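Local coordinates for protein putative fimbrium tip subunit Fim1C (Bacteroides ovatus, PDB 4EPS) that probably forms part of the tip of fimbriae, the cell-surface filaments that mediate adhesion and biofilm formation, at residues Ala128-Thr140 with Leu151-Val163. Sequence-based numbering, arbitrary orientation.
Sequences AYAKQDLMTSNAT and LSFQLTHRMSLVV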
loop_
_atom_site.group_PDB
_atom_site.type_symbol
_atom_site.label_atom_id
_atom_site.label_comp_id
_atom_site.label_asym_id
_atom_site.label_seq_id
_atom_site.Cartn_x
_atom_site.Cartn_y
_atom_site.Cartn_z
ATOM N N ALA A 128 -7.836 -27.380 -33.821
ATOM C CA ALA A 128 -7.953 -28.728 -33.239
ATOM C C ALA A 128 -9.220 -28.826 -32.357
ATOM O O ALA A 128 -9.863 -29.864 -32.313
ATOM C CB ALA A 128 -6.716 -29.053 -32.424
ATOM N N TYR A 129 -9.581 -27.726 -31.691
ATOM C CA TYR A 129 -10.772 -27.681 -30.845
ATOM C C TYR A 129 -12.046 -27.615 -31.715
ATOM O O TYR A 129 -12.972 -28.424 -31.528
ATOM C CB TYR A 129 -10.675 -26.456 -29.932
ATOM C CG TYR A 129 -11.844 -26.280 -28.982
ATOM C CD1 TYR A 129 -13.021 -25.666 -29.403
ATOM C CD2 TYR A 129 -11.761 -26.705 -27.658
ATOM C CE1 TYR A 129 -14.095 -25.489 -28.531
ATOM C CE2 TYR A 129 -12.817 -26.505 -26.770
ATOM C CZ TYR A 129 -13.986 -25.911 -27.215
ATOM O OH TYR A 129 -15.016 -25.661 -26.345
ATOM N N ALA A 130 -12.095 -26.631 -32.651
ATOM C CA ALA A 130 -13.257 -26.368 -33.513
ATOM C C ALA A 130 -13.684 -27.572 -34.315
ATOM O O ALA A 130 -14.891 -27.818 -34.403
ATOM C CB ALA A 130 -12.972 -25.187 -34.450
ATOM N N LYS A 131 -12.714 -28.345 -34.888
ATOM C CA LYS A 131 -13.061 -29.516 -35.709
ATOM C C LYS A 131 -13.749 -30.618 -34.881
ATOM O O LYS A 131 -14.372 -31.490 -35.464
ATOM C CB LYS A 131 -11.828 -30.095 -36.437
ATOM C CG LYS A 131 -10.821 -30.784 -35.506
ATOM C CD LYS A 131 -9.586 -31.283 -36.232
ATOM C CE LYS A 131 -8.625 -31.930 -35.262
ATOM N NZ LYS A 131 -7.300 -32.199 -35.888
ATOM N N GLN A 132 -13.642 -30.576 -33.537
ATOM C CA GLN A 132 -14.248 -31.589 -32.667
ATOM C C GLN A 132 -15.515 -31.121 -31.934
ATOM O O GLN A 132 -16.158 -31.926 -31.242
ATOM C CB GLN A 132 -13.180 -32.002 -31.631
ATOM C CG GLN A 132 -11.900 -32.538 -32.307
ATOM C CD GLN A 132 -11.084 -33.365 -31.373
ATOM O OE1 GLN A 132 -11.450 -34.484 -31.040
ATOM N NE2 GLN A 132 -9.930 -32.870 -30.998
ATOM N N ASP A 133 -15.857 -29.831 -32.081
ATOM C CA ASP A 133 -16.979 -29.207 -31.384
ATOM C C ASP A 133 -18.277 -29.423 -32.157
ATOM O O ASP A 133 -18.787 -28.520 -32.825
ATOM C CB ASP A 133 -16.695 -27.714 -31.137
ATOM C CG ASP A 133 -17.641 -27.080 -30.123
ATOM O OD1 ASP A 133 -18.458 -27.827 -29.512
ATOM O OD2 ASP A 133 -17.541 -25.848 -29.907
ATOM N N LEU A 134 -18.827 -30.632 -32.040
ATOM C CA LEU A 134 -20.041 -30.998 -32.765
ATOM C C LEU A 134 -21.271 -30.223 -32.254
ATOM O O LEU A 134 -21.557 -30.195 -31.051
ATOM C CB LEU A 134 -20.274 -32.524 -32.660
ATOM C CG LEU A 134 -21.576 -33.053 -33.290
ATOM C CD1 LEU A 134 -21.573 -32.893 -34.821
ATOM C CD2 LEU A 134 -21.782 -34.542 -32.953
HETATM N N MSE A 135 -21.994 -29.601 -33.202
HETATM C CA MSE A 135 -23.211 -28.821 -32.938
HETATM C C MSE A 135 -24.282 -29.196 -33.915
HETATM O O MSE A 135 -23.996 -29.338 -35.107
HETATM C CB MSE A 135 -22.946 -27.315 -33.066
HETATM C CG MSE A 135 -22.004 -26.759 -32.048
HETATM SE SE MSE A 135 -21.819 -24.878 -32.496
HETATM C CE MSE A 135 -19.919 -24.827 -32.552
ATOM N N THR A 136 -25.522 -29.355 -33.445
ATOM C CA THR A 136 -26.611 -29.737 -34.349
ATOM C C THR A 136 -27.878 -28.942 -34.086
ATOM O O THR A 136 -28.079 -28.437 -32.984
ATOM C CB THR A 136 -26.937 -31.244 -34.164
ATOM O OG1 THR A 136 -27.358 -31.456 -32.806
ATOM C CG2 THR A 136 -25.749 -32.171 -34.524
ATOM N N SER A 137 -28.765 -28.917 -35.073
ATOM C CA SER A 137 -30.093 -28.312 -34.950
ATOM C C SER A 137 -31.161 -29.393 -34.875
ATOM O O SER A 137 -30.933 -30.540 -35.277
ATOM C CB SER A 137 -30.381 -27.399 -36.149
ATOM O OG SER A 137 -30.909 -28.145 -37.239
ATOM N N ASN A 138 -32.360 -29.003 -34.462
ATOM C CA ASN A 138 -33.531 -29.867 -34.562
ATOM C C ASN A 138 -34.256 -29.432 -35.846
ATOM O O ASN A 138 -33.689 -28.625 -36.589
ATOM C CB ASN A 138 -34.391 -29.791 -33.302
ATOM C CG ASN A 138 -33.782 -30.589 -32.176
ATOM O OD1 ASN A 138 -33.282 -31.707 -32.352
ATOM N ND2 ASN A 138 -33.768 -30.020 -31.008
ATOM N N ALA A 139 -35.428 -30.005 -36.150
ATOM C CA ALA A 139 -36.231 -29.705 -37.341
ATOM C C ALA A 139 -36.594 -28.210 -37.364
ATOM O O ALA A 139 -37.168 -27.697 -36.401
ATOM C CB ALA A 139 -37.493 -30.567 -37.351
ATOM N N THR A 140 -36.227 -27.538 -38.437
ATOM C CA THR A 140 -36.401 -26.086 -38.585
ATOM C C THR A 140 -37.271 -25.782 -39.798
ATOM O O THR A 140 -37.089 -26.380 -40.848
ATOM C CB THR A 140 -35.005 -25.423 -38.710
ATOM O OG1 THR A 140 -34.184 -25.876 -37.626
ATOM C CG2 THR A 140 -35.058 -23.892 -38.713
ATOM N N LEU A 151 -33.786 -19.338 -43.496
ATOM C CA LEU A 151 -33.618 -20.477 -42.603
ATOM C C LEU A 151 -32.760 -20.012 -41.480
ATOM O O LEU A 151 -31.620 -19.586 -41.731
ATOM C CB LEU A 151 -32.969 -21.669 -43.302
ATOM C CG LEU A 151 -33.858 -22.569 -44.094
ATOM C CD1 LEU A 151 -33.006 -23.576 -44.850
ATOM C CD2 LEU A 151 -34.902 -23.273 -43.174
ATOM N N SER A 152 -33.300 -19.998 -40.257
ATOM C CA SER A 152 -32.534 -19.514 -39.114
ATOM C C SER A 152 -32.422 -20.652 -38.108
ATOM O O SER A 152 -33.418 -21.059 -37.496
ATOM C CB SER A 152 -33.179 -18.254 -38.533
ATOM O OG SER A 152 -32.435 -17.752 -37.443
ATOM N N PHE A 153 -31.227 -21.241 -38.038
ATOM C CA PHE A 153 -30.977 -22.402 -37.195
ATOM C C PHE A 153 -30.484 -22.036 -35.820
ATOM O O PHE A 153 -29.666 -21.120 -35.656
ATOM C CB PHE A 153 -29.926 -23.314 -37.848
ATOM C CG PHE A 153 -30.369 -23.945 -39.143
ATOM C CD1 PHE A 153 -31.201 -25.060 -39.142
ATOM C CD2 PHE A 153 -29.996 -23.394 -40.367
ATOM C CE1 PHE A 153 -31.624 -25.636 -40.340
ATOM C CE2 PHE A 153 -30.429 -23.977 -41.570
ATOM C CZ PHE A 153 -31.251 -25.079 -41.538
ATOM N N GLN A 154 -30.936 -22.809 -34.835
ATOM C CA GLN A 154 -30.432 -22.762 -33.458
ATOM C C GLN A 154 -29.588 -24.037 -33.291
ATOM O O GLN A 154 -30.145 -25.130 -33.416
ATOM C CB GLN A 154 -31.597 -22.735 -32.428
ATOM C CG GLN A 154 -32.498 -21.502 -32.499
ATOM C CD GLN A 154 -31.807 -20.260 -32.027
ATOM O OE1 GLN A 154 -30.937 -20.293 -31.162
ATOM N NE2 GLN A 154 -32.090 -19.157 -32.666
ATOM N N LEU A 155 -28.281 -23.912 -33.048
ATOM C CA LEU A 155 -27.394 -25.081 -32.865
ATOM C C LEU A 155 -27.103 -25.320 -31.411
ATOM O O LEU A 155 -26.886 -24.351 -30.672
ATOM C CB LEU A 155 -26.050 -24.914 -33.602
ATOM C CG LEU A 155 -26.060 -24.649 -35.114
ATOM C CD1 LEU A 155 -24.634 -24.660 -35.642
ATOM C CD2 LEU A 155 -26.907 -25.696 -35.882
ATOM N N THR A 156 -27.079 -26.599 -30.994
ATOM C CA THR A 156 -26.737 -26.955 -29.617
ATOM C C THR A 156 -25.480 -27.855 -29.675
ATOM O O THR A 156 -25.354 -28.667 -30.590
ATOM C CB THR A 156 -27.962 -27.595 -28.929
ATOM O OG1 THR A 156 -29.085 -26.725 -29.093
ATOM C CG2 THR A 156 -27.757 -27.836 -27.449
ATOM N N HIS A 157 -24.576 -27.702 -28.712
ATOM C CA HIS A 157 -23.337 -28.486 -28.614
ATOM C C HIS A 157 -23.682 -29.882 -28.115
ATOM O O HIS A 157 -24.434 -30.027 -27.127
ATOM C CB HIS A 157 -22.332 -27.789 -27.682
ATOM C CG HIS A 157 -21.837 -26.476 -28.205
ATOM N ND1 HIS A 157 -20.592 -26.361 -28.789
ATOM C CD2 HIS A 157 -22.447 -25.265 -28.229
ATOM C CE1 HIS A 157 -20.453 -25.077 -29.099
ATOM N NE2 HIS A 157 -21.551 -24.381 -28.793
ATOM N N ARG A 158 -23.148 -30.912 -28.797
ATOM C CA ARG A 158 -23.442 -32.298 -28.442
ATOM C C ARG A 158 -22.453 -32.865 -27.414
ATOM O O ARG A 158 -22.763 -33.853 -26.756
ATOM C CB ARG A 158 -23.474 -33.167 -29.705
ATOM C CG ARG A 158 -24.584 -32.755 -30.687
ATOM C CD ARG A 158 -25.970 -32.758 -30.060
ATOM N NE ARG A 158 -26.447 -34.120 -29.840
ATOM C CZ ARG A 158 -27.310 -34.750 -30.631
ATOM N NH1 ARG A 158 -27.825 -34.135 -31.687
ATOM N NH2 ARG A 158 -27.671 -35.998 -30.367
HETATM N N MSE A 159 -21.272 -32.253 -27.275
HETATM C CA MSE A 159 -20.290 -32.735 -26.310
HETATM C C MSE A 159 -20.485 -32.012 -24.981
HETATM O O MSE A 159 -21.307 -31.093 -24.880
HETATM C CB MSE A 159 -18.840 -32.493 -26.846
HETATM C CG MSE A 159 -18.536 -33.259 -28.149
HETATM SE SE MSE A 159 -18.736 -35.207 -27.925
HETATM C CE MSE A 159 -20.394 -35.499 -28.979
ATOM N N SER A 160 -19.704 -32.406 -23.970
ATOM C CA SER A 160 -19.701 -31.726 -22.679
ATOM C C SER A 160 -18.396 -30.961 -22.596
ATOM O O SER A 160 -17.517 -31.182 -23.431
ATOM C CB SER A 160 -19.866 -32.731 -21.538
ATOM O OG SER A 160 -20.156 -32.014 -20.347
ATOM N N LEU A 161 -18.260 -30.057 -21.629
ATOM C CA LEU A 161 -17.051 -29.239 -21.558
ATOM C C LEU A 161 -16.468 -29.158 -20.157
ATOM O O LEU A 161 -17.174 -28.830 -19.201
ATOM C CB LEU A 161 -17.379 -27.821 -22.068
ATOM C CG LEU A 161 -16.203 -26.819 -22.130
ATOM C CD1 LEU A 161 -15.164 -27.256 -23.211
ATOM C CD2 LEU A 161 -16.710 -25.436 -22.395
ATOM N N VAL A 162 -15.161 -29.421 -20.053
ATOM C CA VAL A 162 -14.411 -29.245 -18.813
ATOM C C VAL A 162 -13.777 -27.846 -18.895
ATOM O O VAL A 162 -13.124 -27.528 -19.894
ATOM C CB VAL A 162 -13.336 -30.362 -18.590
ATOM C CG1 VAL A 162 -12.270 -29.949 -17.546
ATOM C CG2 VAL A 162 -13.985 -31.676 -18.177
ATOM N N VAL A 163 -13.920 -27.043 -17.844
ATOM C CA VAL A 163 -13.258 -25.728 -17.767
ATOM C C VAL A 163 -12.385 -25.758 -16.504
ATOM O O VAL A 163 -12.904 -26.115 -15.442
ATOM C CB VAL A 163 -14.242 -24.524 -17.767
ATOM C CG1 VAL A 163 -13.470 -23.196 -17.656
ATOM C CG2 VAL A 163 -15.112 -24.535 -19.042
HETATM O O HOH W 1 -19.943 -30.103 -28.908
HETATM O O HOH W 2 -30.654 -27.962 -31.274
HETATM O O HOH W 3 -33.244 -24.470 -35.531
#
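His157 meets two residues of 128-140: Asp133, in the turn leading into the strand, at the edge of its imidazole, and the selenomethionine Met135, on the strand, over one face. The backbones pair as the antiparallel hairpin of strands 135-145 and 148-174 in the fimbrillin-like region, where strand 87-92 flanks 135-145 and strand 14-19 runs parallel to 148-174. Thr136 and Thr156 exchange two N-H to O bonds of 2.9 Å, Thr136 N to Thr156 O and Thr156 N to Thr136 O, and Arg158 N donates to Leu134 O.

Met135 is the side chain to follow, in one of its two modelled conformers. Its CB lies 3.7 Å from Thr156 O and also touches Leu155 CB. With CG beside the backbone N (chi1 -65°), the chain runs alongside His157; CG lies 3.7 Å from the centroid of the His157 ring, a CH-pi contact, and SE sits over the same face, 4.0 Å from that centroid. Its methyl CE ends past the rim, 3.5 Å from His157 CE1. At the ring edge His157 ND1 donates to Asp133 OD1 over 2.7 Å; the oxygen lies nearly in the ring plane, but ND1 reaches its syn side from 27° out of the carboxylate plane. Water 1 donates to the same OD1 and to Leu134 O, while His157 NE2 is hydrogen-bonded to Asp19. A leucine in place of His157 would probably leave Asp133 OD1 with its water but without its ring N-H, and deprive Met135 of its aromatic face.

On the hairpin face carrying the Thr136 side chain, Arg158, in the conformer modelled here, bends at chi2 and chi3 to bring NH1 within 2.9 Å of Thr136 OG1, which lies in the guanidinium plane; Asp108 and Glu249 take up its charge through salt bridges. Partners at both ring nitrogens thus fix the imidazole's rotation, and the carboxylates of Asp133 and Asp19 would be expected to favour its protonated form.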